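Local coordinates for T9SS C-terminal target domain-containing protein (Bacteroides cellulosilyticus, PDB 5JVK) that probably hydrolyses O-glycosidic bonds in carbohydrates, as a family 39 glycoside hydrolase of a gut symbiont, at residues A[15-19]-A[398-402]; A[122-126]-A[164-168]; A[188-192]-A[232-236]; A[237-241]-A[280-284]. All coordinates share one frame; numbering follows the deposited sequence.

Contact 1: residues A[15-19]-A[398-402]; sequences PVLVS and DFSPK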
loop_
_atom_site.group_PDB
_atom_site.type_symbol
_atom_site.label_atom_id
_atom_site.label_comp_id
_atom_site.label_asym_id
_atom_site.label_seq_id
_atom_site.Cartn_x
_atom_site.Cartn_y
_atom_site.Cartn_z
ATOM N N PRO A 15 18.385 -13.377 -2.751
ATOM C CA PRO A 15 17.992 -12.026 -2.317
ATOM C C PRO A 15 16.512 -11.704 -2.534
ATOM O O PRO A 15 15.942 -10.930 -1.769
ATOM C CB PRO A 15 18.862 -11.108 -3.183
ATOM C CG PRO A 15 20.049 -11.929 -3.523
ATOM C CD PRO A 15 19.542 -13.333 -3.664
ATOM N N VAL A 16 15.919 -12.287 -3.573
ATOM C CA VAL A 16 14.495 -12.169 -3.852
ATOM C C VAL A 16 13.783 -13.406 -3.288
ATOM O O VAL A 16 13.908 -14.502 -3.841
ATOM C CB VAL A 16 14.246 -12.044 -5.374
ATOM C CG1 VAL A 16 12.756 -11.964 -5.687
ATOM C CG2 VAL A 16 14.984 -10.831 -5.934
ATOM N N LEU A 17 13.042 -13.222 -2.192
ATOM C CA LEU A 17 12.270 -14.304 -1.552
ATOM C C LEU A 17 10.782 -14.288 -1.960
ATOM O O LEU A 17 9.910 -14.716 -1.200
ATOM C CB LEU A 17 12.429 -14.223 -0.024
ATOM C CG LEU A 17 13.851 -14.451 0.513
ATOM C CD1 LEU A 17 13.986 -13.969 1.950
ATOM C CD2 LEU A 17 14.257 -15.916 0.408
ATOM N N VAL A 18 10.507 -13.803 -3.174
ATOM C CA VAL A 18 9.164 -13.766 -3.750
ATOM C C VAL A 18 9.255 -14.284 -5.180
ATOM O O VAL A 18 10.187 -13.932 -5.900
ATOM C CB VAL A 18 8.615 -12.326 -3.777
ATOM C CG1 VAL A 18 7.251 -12.272 -4.457
ATOM C CG2 VAL A 18 8.541 -11.763 -2.364
ATOM N N SER A 19 8.283 -15.092 -5.595
ATOM C CA SER A 19 8.268 -15.644 -6.950
ATOM C C SER A 19 6.838 -15.809 -7.462
ATOM O O SER A 19 5.983 -16.344 -6.754
ATOM C CB SER A 19 9.012 -16.986 -6.968
ATOM O OG SER A 19 9.076 -17.543 -8.269
ATOM N N ASP A 398 15.332 -7.510 6.347
ATOM C CA ASP A 398 16.133 -8.429 5.516
ATOM C C ASP A 398 15.449 -8.854 4.197
ATOM O O ASP A 398 15.845 -9.855 3.591
ATOM C CB ASP A 398 16.562 -9.667 6.335
ATOM C CG ASP A 398 15.384 -10.515 6.814
ATOM O OD1 ASP A 398 15.615 -11.431 7.630
ATOM O OD2 ASP A 398 14.233 -10.270 6.401
ATOM N N PHE A 399 14.425 -8.104 3.775
ATOM C CA PHE A 399 13.637 -8.370 2.557
ATOM C C PHE A 399 12.826 -9.683 2.581
ATOM O O PHE A 399 12.355 -10.144 1.542
ATOM C CB PHE A 399 14.513 -8.244 1.297
ATOM C CG PHE A 399 15.090 -6.867 1.101
ATOM C CD1 PHE A 399 14.428 -5.925 0.317
ATOM C CD2 PHE A 399 16.289 -6.502 1.711
ATOM C CE1 PHE A 399 14.954 -4.650 0.140
ATOM C CE2 PHE A 399 16.819 -5.226 1.538
ATOM C CZ PHE A 399 16.150 -4.300 0.751
ATOM N N SER A 400 12.621 -10.246 3.773
ATOM C CA SER A 400 11.788 -11.431 3.946
ATOM C C SER A 400 10.327 -10.977 3.950
ATOM O O SER A 400 9.987 -10.043 4.678
ATOM C CB SER A 400 12.122 -12.124 5.268
ATOM O OG SER A 400 11.367 -13.305 5.438
ATOM N N PRO A 401 9.460 -11.620 3.141
ATOM C CA PRO A 401 8.057 -11.197 3.093
ATOM C C PRO A 401 7.271 -11.598 4.340
ATOM O O PRO A 401 7.446 -12.707 4.853
ATOM C CB PRO A 401 7.514 -11.922 1.857
ATOM C CG PRO A 401 8.337 -13.156 1.766
ATOM C CD PRO A 401 9.710 -12.768 2.249
ATOM N N LYS A 402 6.442 -10.677 4.824
ATOM C CA LYS A 402 5.471 -10.956 5.880
ATOM C C LYS A 402 4.170 -11.409 5.201
ATOM O O LYS A 402 4.034 -11.245 3.983
ATOM C CB LYS A 402 5.245 -9.705 6.731
ATOM C CG LYS A 402 6.487 -9.240 7.487
ATOM C CD LYS A 402 6.389 -7.785 7.913
ATOM C CE LYS A 402 5.256 -7.564 8.900
ATOM N NZ LYS A 402 5.221 -6.169 9.413
HETATM O O HOH W 1 13.220 -10.421 -1.159
#
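Leu17 and Ser400, with CA atoms 6.2 Å apart, mark the closest approach of two backbones that meet where the N-terminal beta sheet rests against the (beta/alpha)8 barrel. Residues 15-19 lead into strand 18-20, an outermost strand of the mixed sheet, while residues 398-402 lie in the loop between the last barrel strand, 373-375, and helix 403-415. No direct hydrogen bond joins them. A single water does so instead: it donates to Pro15 O and to Phe399 O, each at 2.8 Å, and accepts from Leu17 N at 3.0 Å. Apart from this bridge the contact is apolar. The Leu17 side chain leaves beside its own backbone N (chi1 -64°), which carries CD1 across to Ser400 CA at 3.9 Å. Its CB lies against Pro401 CD at 3.8 Å. Proline suits the place because its ring offers a compact aliphatic surface and has no N-H to satisfy; its CG also rests 3.7 Å from Leu17 O. The carbonyl of Pro401 is taken by Tyr70 OH. Phe399 turns its ring away, toward Thr121 and a cation-pi contact with Lys120 of helix 118-127. The loop fixes its own bend through an Asx turn: Ser400 N donates to Asp398 OD2 at 3.1 Å (N-H...O angle 145°), meeting the anti side of that oxygen from 35° out of the carboxylate plane.

Contact 2: residues A[122-126]-A[164-168]; sequences FRLIR and KEGIK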
loop_
_atom_site.group_PDB
_atom_site.type_symbol
_atom_site.label_atom_id
_atom_site.label_comp_id
_atom_site.label_asym_id
_atom_site.label_seq_id
_atom_site.Cartn_x
_atom_site.Cartn_y
_atom_site.Cartn_z
ATOM N N PHE A 122 11.965 -2.452 -6.366
ATOM C CA PHE A 122 10.851 -2.196 -7.297
ATOM C C PHE A 122 10.333 -3.437 -8.017
ATOM O O PHE A 122 9.180 -3.452 -8.449
ATOM C CB PHE A 122 11.184 -1.074 -8.287
ATOM C CG PHE A 122 10.816 0.284 -7.773
ATOM C CD1 PHE A 122 11.604 0.917 -6.819
ATOM C CD2 PHE A 122 9.646 0.904 -8.194
ATOM C CE1 PHE A 122 11.246 2.159 -6.320
ATOM C CE2 PHE A 122 9.284 2.145 -7.701
ATOM C CZ PHE A 122 10.084 2.776 -6.763
ATOM N N ARG A 123 11.171 -4.462 -8.140
ATOM C CA ARG A 123 10.722 -5.781 -8.597
ATOM C C ARG A 123 9.796 -6.413 -7.550
ATOM O O ARG A 123 8.790 -7.036 -7.899
ATOM C CB ARG A 123 11.928 -6.685 -8.873
ATOM C CG ARG A 123 11.613 -8.018 -9.540
ATOM C CD ARG A 123 12.905 -8.742 -9.908
ATOM N NE ARG A 123 12.775 -10.201 -9.839
ATOM C CZ ARG A 123 13.795 -11.067 -9.803
ATOM N NH1 ARG A 123 15.064 -10.653 -9.834
ATOM N NH2 ARG A 123 13.545 -12.375 -9.734
ATOM N N LEU A 124 10.139 -6.242 -6.272
ATOM C CA LEU A 124 9.308 -6.725 -5.166
ATOM C C LEU A 124 8.005 -5.929 -5.025
ATOM O O LEU A 124 6.970 -6.500 -4.685
ATOM C CB LEU A 124 10.094 -6.710 -3.849
ATOM C CG LEU A 124 11.272 -7.690 -3.774
ATOM C CD1 LEU A 124 12.287 -7.267 -2.726
ATOM C CD2 LEU A 124 10.785 -9.101 -3.493
ATOM N N ILE A 125 8.060 -4.620 -5.283
ATOM C CA ILE A 125 6.858 -3.777 -5.317
ATOM C C ILE A 125 5.922 -4.202 -6.453
ATOM O O ILE A 125 4.704 -4.246 -6.260
ATOM C CB ILE A 125 7.203 -2.266 -5.437
ATOM C CG1 ILE A 125 7.881 -1.771 -4.152
ATOM C CG2 ILE A 125 5.950 -1.428 -5.700
ATOM C CD1 ILE A 125 8.701 -0.506 -4.317
ATOM N N ARG A 126 6.493 -4.506 -7.620
ATOM C CA ARG A 126 5.721 -4.949 -8.793
ATOM C C ARG A 126 4.940 -6.240 -8.535
ATOM O O ARG A 126 3.756 -6.325 -8.866
ATOM C CB ARG A 126 6.639 -5.128 -10.017
ATOM C CG ARG A 126 6.003 -5.797 -11.236
ATOM C CD ARG A 126 4.801 -5.034 -11.769
ATOM N NE ARG A 126 4.175 -5.738 -12.892
ATOM C CZ ARG A 126 3.390 -6.816 -12.793
ATOM N NH1 ARG A 126 3.094 -7.358 -11.609
ATOM N NH2 ARG A 126 2.883 -7.359 -13.899
ATOM N N LYS A 164 10.432 1.532 -15.177
ATOM C CA LYS A 164 10.732 0.169 -15.634
ATOM C C LYS A 164 9.656 -0.837 -15.229
ATOM O O LYS A 164 9.386 -1.776 -15.976
ATOM C CB LYS A 164 12.106 -0.303 -15.134
ATOM C CG LYS A 164 13.269 0.441 -15.775
ATOM C CD LYS A 164 14.580 -0.322 -15.666
ATOM C CE LYS A 164 15.684 0.381 -16.445
ATOM N NZ LYS A 164 16.935 -0.428 -16.498
ATOM N N GLU A 165 9.045 -0.635 -14.059
ATOM C CA GLU A 165 7.996 -1.532 -13.554
ATOM C C GLU A 165 6.568 -0.994 -13.756
ATOM O O GLU A 165 5.619 -1.555 -13.210
ATOM C CB GLU A 165 8.257 -1.858 -12.074
ATOM C CG GLU A 165 9.595 -2.554 -11.799
ATOM C CD GLU A 165 9.648 -4.015 -12.235
ATOM O OE1 GLU A 165 8.652 -4.538 -12.779
ATOM O OE2 GLU A 165 10.704 -4.654 -12.027
ATOM N N GLY A 166 6.418 0.066 -14.554
ATOM C CA GLY A 166 5.110 0.609 -14.925
ATOM C C GLY A 166 4.341 1.194 -13.758
ATOM O O GLY A 166 3.158 0.899 -13.577
ATOM N N ILE A 167 5.020 2.025 -12.971
ATOM C CA ILE A 167 4.473 2.571 -11.732
ATOM C C ILE A 167 4.502 4.100 -11.805
ATOM O O ILE A 167 5.510 4.680 -12.204
ATOM C CB ILE A 167 5.277 2.050 -10.516
ATOM C CG1 ILE A 167 5.011 0.550 -10.311
ATOM C CG2 ILE A 167 4.929 2.817 -9.244
ATOM C CD1 ILE A 167 6.022 -0.152 -9.429
ATOM N N LYS A 168 3.392 4.735 -11.428
ATOM C CA LYS A 168 3.298 6.197 -11.370
ATOM C C LYS A 168 3.748 6.697 -9.993
ATOM O O LYS A 168 3.057 6.444 -9.003
ATOM C CB LYS A 168 1.863 6.660 -11.621
ATOM C CG LYS A 168 1.354 6.412 -13.028
ATOM C CD LYS A 168 0.003 7.079 -13.230
ATOM C CE LYS A 168 -0.672 6.610 -14.509
ATOM N NZ LYS A 168 -2.089 7.067 -14.578
#
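On the outside of the (beta/alpha)8 barrel, the turn that leads from helix 153-164 into strand 168-174 packs on helix 118-127: Glu165 and Ile167 meet Phe122, Ile125 and Arg126. A bend at chi2 (-73°) folds the Glu165 carboxylate back against the helix. CG then rests 3.5 Å from Phe122 O, while OE1 lies over the aliphatic base of Arg126, 3.3 Å from CG. The other oxygen, OE2, comes to Arg123 CA at 3.6 Å. Opposite charges are near, yet Glu165 OE1 and Arg126 NE remain 4.6 Å apart, too far for a salt bridge, with the two planar groups turned 80° to each other. The Arg126 guanidinium gives NH2 to Ile97 O and has Glu165 O at its edge. An alanine in place of Glu165 would remove this folded arm and would probably leave a gap beside Arg126 CB and CG and take a negative charge from between two arginines. Deeper in, Ile167 CD1 is shared by two neighbours, 3.9 Å from Ile125 CG2 and 4.0 Å from Phe122 CD2. Branched and aromatic side chains suit this buried level. All three side chains also touch Ile133 of strand 132-138, and Phe122 continues onto Phe158 and Ala161 of helix 153-164, so helix, turn and barrel strand share one hydrophobic layer.

Contact 3: residues A[188-192]-A[232-236]; sequences IPFPT and DYLPL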
loop_
_atom_site.group_PDB
_atom_site.type_symbol
_atom_site.label_atom_id
_atom_site.label_comp_id
_atom_site.label_asym_id
_atom_site.label_seq_id
_atom_site.Cartn_x
_atom_site.Cartn_y
_atom_site.Cartn_z
ATOM N N ILE A 188 6.559 28.496 13.414
ATOM C CA ILE A 188 6.412 27.040 13.221
ATOM C C ILE A 188 7.378 26.518 12.150
ATOM O O ILE A 188 7.874 27.308 11.347
ATOM C CB ILE A 188 4.955 26.681 12.824
ATOM C CG1 ILE A 188 4.468 27.547 11.648
ATOM C CG2 ILE A 188 4.021 26.851 14.018
ATOM C CD1 ILE A 188 3.094 27.173 11.131
ATOM N N PRO A 189 7.641 25.190 12.118
ATOM C CA PRO A 189 8.485 24.631 11.047
ATOM C C PRO A 189 7.703 24.483 9.727
ATOM O O PRO A 189 7.444 23.372 9.255
ATOM C CB PRO A 189 8.940 23.285 11.629
ATOM C CG PRO A 189 7.828 22.882 12.533
ATOM C CD PRO A 189 7.241 24.152 13.091
ATOM N N PHE A 190 7.355 25.628 9.145
ATOM C CA PHE A 190 6.466 25.722 7.985
ATOM C C PHE A 190 6.515 27.178 7.502
ATOM O O PHE A 190 6.399 28.090 8.325
ATOM C CB PHE A 190 5.035 25.338 8.387
ATOM C CG PHE A 190 4.080 25.214 7.232
ATOM C CD1 PHE A 190 3.926 24.000 6.567
ATOM C CD2 PHE A 190 3.315 26.304 6.818
ATOM C CE1 PHE A 190 3.039 23.879 5.507
ATOM C CE2 PHE A 190 2.425 26.187 5.758
ATOM C CZ PHE A 190 2.288 24.973 5.102
ATOM N N PRO A 191 6.703 27.410 6.185
ATOM C CA PRO A 191 6.950 28.779 5.711
ATOM C C PRO A 191 5.757 29.725 5.893
ATOM O O PRO A 191 4.710 29.522 5.272
ATOM C CB PRO A 191 7.264 28.585 4.222
ATOM C CG PRO A 191 6.562 27.326 3.853
ATOM C CD PRO A 191 6.670 26.448 5.066
ATOM N N THR A 192 5.930 30.733 6.753
ATOM C CA THR A 192 4.907 31.759 7.009
ATOM C C THR A 192 5.284 33.183 6.549
ATOM O O THR A 192 4.453 34.088 6.655
ATOM C CB THR A 192 4.516 31.793 8.505
ATOM O OG1 THR A 192 5.687 31.946 9.314
ATOM C CG2 THR A 192 3.791 30.512 8.896
ATOM N N ASP A 232 -2.190 29.517 8.148
ATOM C CA ASP A 232 -0.810 29.155 7.775
ATOM C C ASP A 232 -0.711 28.463 6.416
ATOM O O ASP A 232 0.062 28.896 5.556
ATOM C CB ASP A 232 -0.174 28.265 8.851
ATOM C CG ASP A 232 -0.055 28.958 10.204
ATOM O OD1 ASP A 232 0.075 30.201 10.251
ATOM O OD2 ASP A 232 -0.085 28.248 11.230
ATOM N N TYR A 233 -1.487 27.397 6.225
ATOM C CA TYR A 233 -1.371 26.561 5.023
ATOM C C TYR A 233 -1.900 27.238 3.753
ATOM O O TYR A 233 -1.223 27.228 2.726
ATOM C CB TYR A 233 -2.068 25.209 5.224
ATOM C CG TYR A 233 -1.673 24.172 4.195
ATOM C CD1 TYR A 233 -0.681 23.228 4.468
ATOM C CD2 TYR A 233 -2.283 24.140 2.939
ATOM C CE1 TYR A 233 -0.313 22.280 3.523
ATOM C CE2 TYR A 233 -1.918 23.203 1.988
ATOM C CZ TYR A 233 -0.934 22.278 2.284
ATOM O OH TYR A 233 -0.587 21.342 1.344
ATOM N N LEU A 234 -3.101 27.809 3.818
ATOM C CA LEU A 234 -3.737 28.402 2.631
ATOM C C LEU A 234 -2.936 29.562 1.998
ATOM O O LEU A 234 -2.881 29.656 0.772
ATOM C CB LEU A 234 -5.190 28.815 2.932
ATOM C CG LEU A 234 -6.049 29.389 1.796
ATOM C CD1 LEU A 234 -6.035 28.505 0.555
ATOM C CD2 LEU A 234 -7.477 29.588 2.280
ATOM N N PRO A 235 -2.318 30.442 2.819
ATOM C CA PRO A 235 -1.387 31.429 2.262
ATOM C C PRO A 235 -0.240 30.833 1.446
ATOM O O PRO A 235 0.034 31.312 0.346
ATOM C CB PRO A 235 -0.847 32.133 3.507
ATOM C CG PRO A 235 -1.996 32.110 4.446
ATOM C CD PRO A 235 -2.731 30.821 4.185
ATOM N N LEU A 236 0.414 29.805 1.984
ATOM C CA LEU A 236 1.475 29.093 1.265
ATOM C C LEU A 236 0.929 28.479 -0.024
ATOM O O LEU A 236 1.550 28.586 -1.080
ATOM C CB LEU A 236 2.102 28.015 2.164
ATOM C CG LEU A 236 3.260 27.127 1.667
ATOM C CD1 LEU A 236 2.788 26.016 0.748
ATOM C CD2 LEU A 236 4.356 27.924 0.979
#
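Phe190 reaches out from its loop to lie against Tyr233 and Leu236 of helix 229-247. With CG opposite the backbone N (chi1 -172°), the phenyl ring projects far enough for Phe190 CZ to come within 3.5 Å of Tyr233 CD1. The two rings are near parallel (27° between planes) but so far slid apart, with centroids 5.7 Å from each other, that they barely overlap. Asp232 O lies at the edge of the phenyl ring, 3.6 Å from Phe190 CE2, where the ring hydrogens would be weakly attractive to a carbonyl. Phe190 CE2 also meets Leu236 CB at 4.0 Å. Next to the phenyl ring, Pro191 sets CG against Leu236 CD2 at 3.7 Å, and its CD covers part of one face of the Phe190 ring. Flat Phe190 and compact, rigid Pro191 suit the place, offering apolar surface to the buried Tyr233 and Leu236. Ile188 holds CG1 between its backbone N and carbonyl carbon (chi1 51°), a crowded position that brings CD1 to Asp232 OD2 at 3.4 Å. That oxygen accepts from Asp228 N, while Tyr233 OH bonds to Leu220 O. Trp221 meets Phe190 edge-to-face. Such a proline-rich beta-alpha loop, leaving strand 168-174 and packing on helix 229-247, which follows the next strand, 217-220, belongs to the C-terminal end of a (beta/alpha)8 barrel, the end that bears the active site in glycoside hydrolases of this fold.

Contact 4: residues A[237-241]-A[280-284]; sequences LKVVY and DFQDG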
loop_
_atom_site.group_PDB
_atom_site.type_symbol
_atom_site.label_atom_id
_atom_site.label_comp_id
_atom_site.label_asym_id
_atom_site.label_seq_id
_atom_site.Cartn_x
_atom_site.Cartn_y
_atom_site.Cartn_z
ATOM N N LEU A 237 -0.239 27.851 0.076
ATOM C CA LEU A 237 -0.893 27.192 -1.056
ATOM C C LEU A 237 -1.285 28.165 -2.179
ATOM O O LEU A 237 -1.183 27.820 -3.360
ATOM C CB LEU A 237 -2.130 26.434 -0.555
ATOM C CG LEU A 237 -2.906 25.513 -1.497
ATOM C CD1 LEU A 237 -2.012 24.405 -2.042
ATOM C CD2 LEU A 237 -4.128 24.946 -0.773
ATOM N N LYS A 238 -1.726 29.371 -1.807
ATOM C CA LYS A 238 -2.098 30.416 -2.783
ATOM C C LYS A 238 -0.929 30.915 -3.642
ATOM O O LYS A 238 -1.148 31.404 -4.749
ATOM C CB LYS A 238 -2.776 31.607 -2.087
ATOM C CG LYS A 238 -4.239 31.365 -1.754
ATOM C CD LYS A 238 -4.844 32.503 -0.948
ATOM C CE LYS A 238 -6.359 32.374 -0.879
ATOM N NZ LYS A 238 -6.975 33.292 0.115
ATOM N N VAL A 239 0.295 30.804 -3.121
ATOM C CA VAL A 239 1.512 31.120 -3.875
ATOM C C VAL A 239 1.983 29.895 -4.672
ATOM O O VAL A 239 2.296 30.016 -5.855
ATOM C CB VAL A 239 2.649 31.622 -2.945
ATOM C CG1 VAL A 239 3.912 31.948 -3.740
ATOM C CG2 VAL A 239 2.191 32.838 -2.148
ATOM N N VAL A 240 2.021 28.729 -4.023
ATOM C CA VAL A 240 2.539 27.491 -4.640
ATOM C C VAL A 240 1.713 27.009 -5.840
ATOM O O VAL A 240 2.285 26.613 -6.856
ATOM C CB VAL A 240 2.684 26.346 -3.594
ATOM C CG1 VAL A 240 2.981 24.999 -4.254
ATOM C CG2 VAL A 240 3.784 26.680 -2.598
ATOM N N TYR A 241 0.387 27.038 -5.722
ATOM C CA TYR A 241 -0.487 26.478 -6.762
ATOM C C TYR A 241 -0.328 27.144 -8.139
ATOM O O TYR A 241 -0.084 26.439 -9.117
ATOM C CB TYR A 241 -1.955 26.464 -6.313
ATOM C CG TYR A 241 -2.895 25.811 -7.304
ATOM C CD1 TYR A 241 -3.006 24.419 -7.383
ATOM C CD2 TYR A 241 -3.679 26.581 -8.164
ATOM C CE1 TYR A 241 -3.870 23.816 -8.290
ATOM C CE2 TYR A 241 -4.544 25.987 -9.075
ATOM C CZ TYR A 241 -4.637 24.605 -9.134
ATOM O OH TYR A 241 -5.493 24.023 -10.034
ATOM N N ASP A 280 -10.285 26.617 -5.092
ATOM C CA ASP A 280 -9.592 26.705 -6.393
ATOM C C ASP A 280 -8.082 26.490 -6.342
ATOM O O ASP A 280 -7.473 26.204 -7.374
ATOM C CB ASP A 280 -9.857 28.059 -7.068
ATOM C CG ASP A 280 -11.286 28.216 -7.527
ATOM O OD1 ASP A 280 -11.819 27.291 -8.177
ATOM O OD2 ASP A 280 -11.879 29.277 -7.251
ATOM N N PHE A 281 -7.478 26.622 -5.161
ATOM C CA PHE A 281 -6.017 26.550 -5.026
ATOM C C PHE A 281 -5.460 25.129 -4.842
ATOM O O PHE A 281 -4.295 24.961 -4.464
ATOM C CB PHE A 281 -5.560 27.500 -3.910
ATOM C CG PHE A 281 -5.942 28.932 -4.164
ATOM C CD1 PHE A 281 -5.167 29.734 -5.003
ATOM C CD2 PHE A 281 -7.099 29.470 -3.610
ATOM C CE1 PHE A 281 -5.527 31.051 -5.262
ATOM C CE2 PHE A 281 -7.465 30.787 -3.866
ATOM C CZ PHE A 281 -6.677 31.579 -4.691
ATOM N N GLN A 282 -6.292 24.113 -5.103
ATOM C CA GLN A 282 -5.845 22.722 -5.221
ATOM C C GLN A 282 -6.548 22.005 -6.370
ATOM O O GLN A 282 -7.609 22.431 -6.837
ATOM C CB GLN A 282 -6.135 21.922 -3.946
ATOM C CG GLN A 282 -5.957 22.662 -2.635
ATOM C CD GLN A 282 -7.259 22.992 -1.937
ATOM O OE1 GLN A 282 -8.217 23.463 -2.552
ATOM N NE2 GLN A 282 -7.295 22.751 -0.635
ATOM N N ASP A 283 -5.930 20.912 -6.809
ATOM C CA ASP A 283 -6.582 19.909 -7.652
ATOM C C ASP A 283 -7.152 18.768 -6.796
ATOM O O ASP A 283 -8.097 18.091 -7.203
ATOM C CB ASP A 283 -5.590 19.361 -8.677
ATOM C CG ASP A 283 -4.952 20.455 -9.516
ATOM O OD1 ASP A 283 -5.671 21.373 -9.955
ATOM O OD2 ASP A 283 -3.723 20.398 -9.732
ATOM N N GLY A 284 -6.566 18.551 -5.621
ATOM C CA GLY A 284 -7.083 17.584 -4.661
ATOM C C GLY A 284 -6.440 17.754 -3.299
ATOM O O GLY A 284 -5.564 18.606 -3.127
#
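Tyr241 lays one face of its ring over the Phe281-Gln282 peptide, with Phe281 C 3.5 Å above the ring plane and displaced toward the rim. The chi1 of -176° swings the ring out from the helix, away from its own N, and its hydroxyl donates to Asp283 OD1 at 2.7 Å. The ring and carboxylate planes stand 63° apart, and the hydroxyl meets the syn side of the oxygen from 31° out of the carboxylate plane. One turn earlier, the roles of ring and chain reverse: Lys238 CG sits above the centre of the Phe281 ring, 3.6 Å from its centroid, in a CH-pi contact. The extended lysine then carries CE to Phe281 CE2, also at 3.6 Å, so its methylenes cover the phenyl ring. Leu237 sets CG 3.3 Å from Phe281 O, an aliphatic side chain suited to the buried side of the helix, where it also touches Leu253. A phenylalanine in place of Tyr241 would lack the hydroxyl and would probably leave Asp283 OD1 without this donor. Asp283 OD2 also has a salt bridge to Lys245 and a bond from Leu253 N, so the carboxylate is gripped at both oxygens and its negative charge is likely to be well stabilised.

Overall arrangement
Contacts 1 and 2 lie close together, where the N-terminal sheet meets the barrel, and touch directly as Val18 CG2 packs 3.7 Å from Leu124 CD2; helix 118-127 thus faces both the sheet and the neighbouring barrel turn. Contacts 3 and 4 lie across the chain's centre from contact 1, about 29 Å from it at nearest atoms, and occupy consecutive parts of helix 229-247. Contact 1 is the most buried and relies on apolar packing with a water bridge, whereas the other three are partly buried. Contact 2 mixes apolar packing with opposite charges that stay just apart, contact 3 relies on aromatic and proline packing, and contact 4 alone has a direct hydrogen bond between its segments.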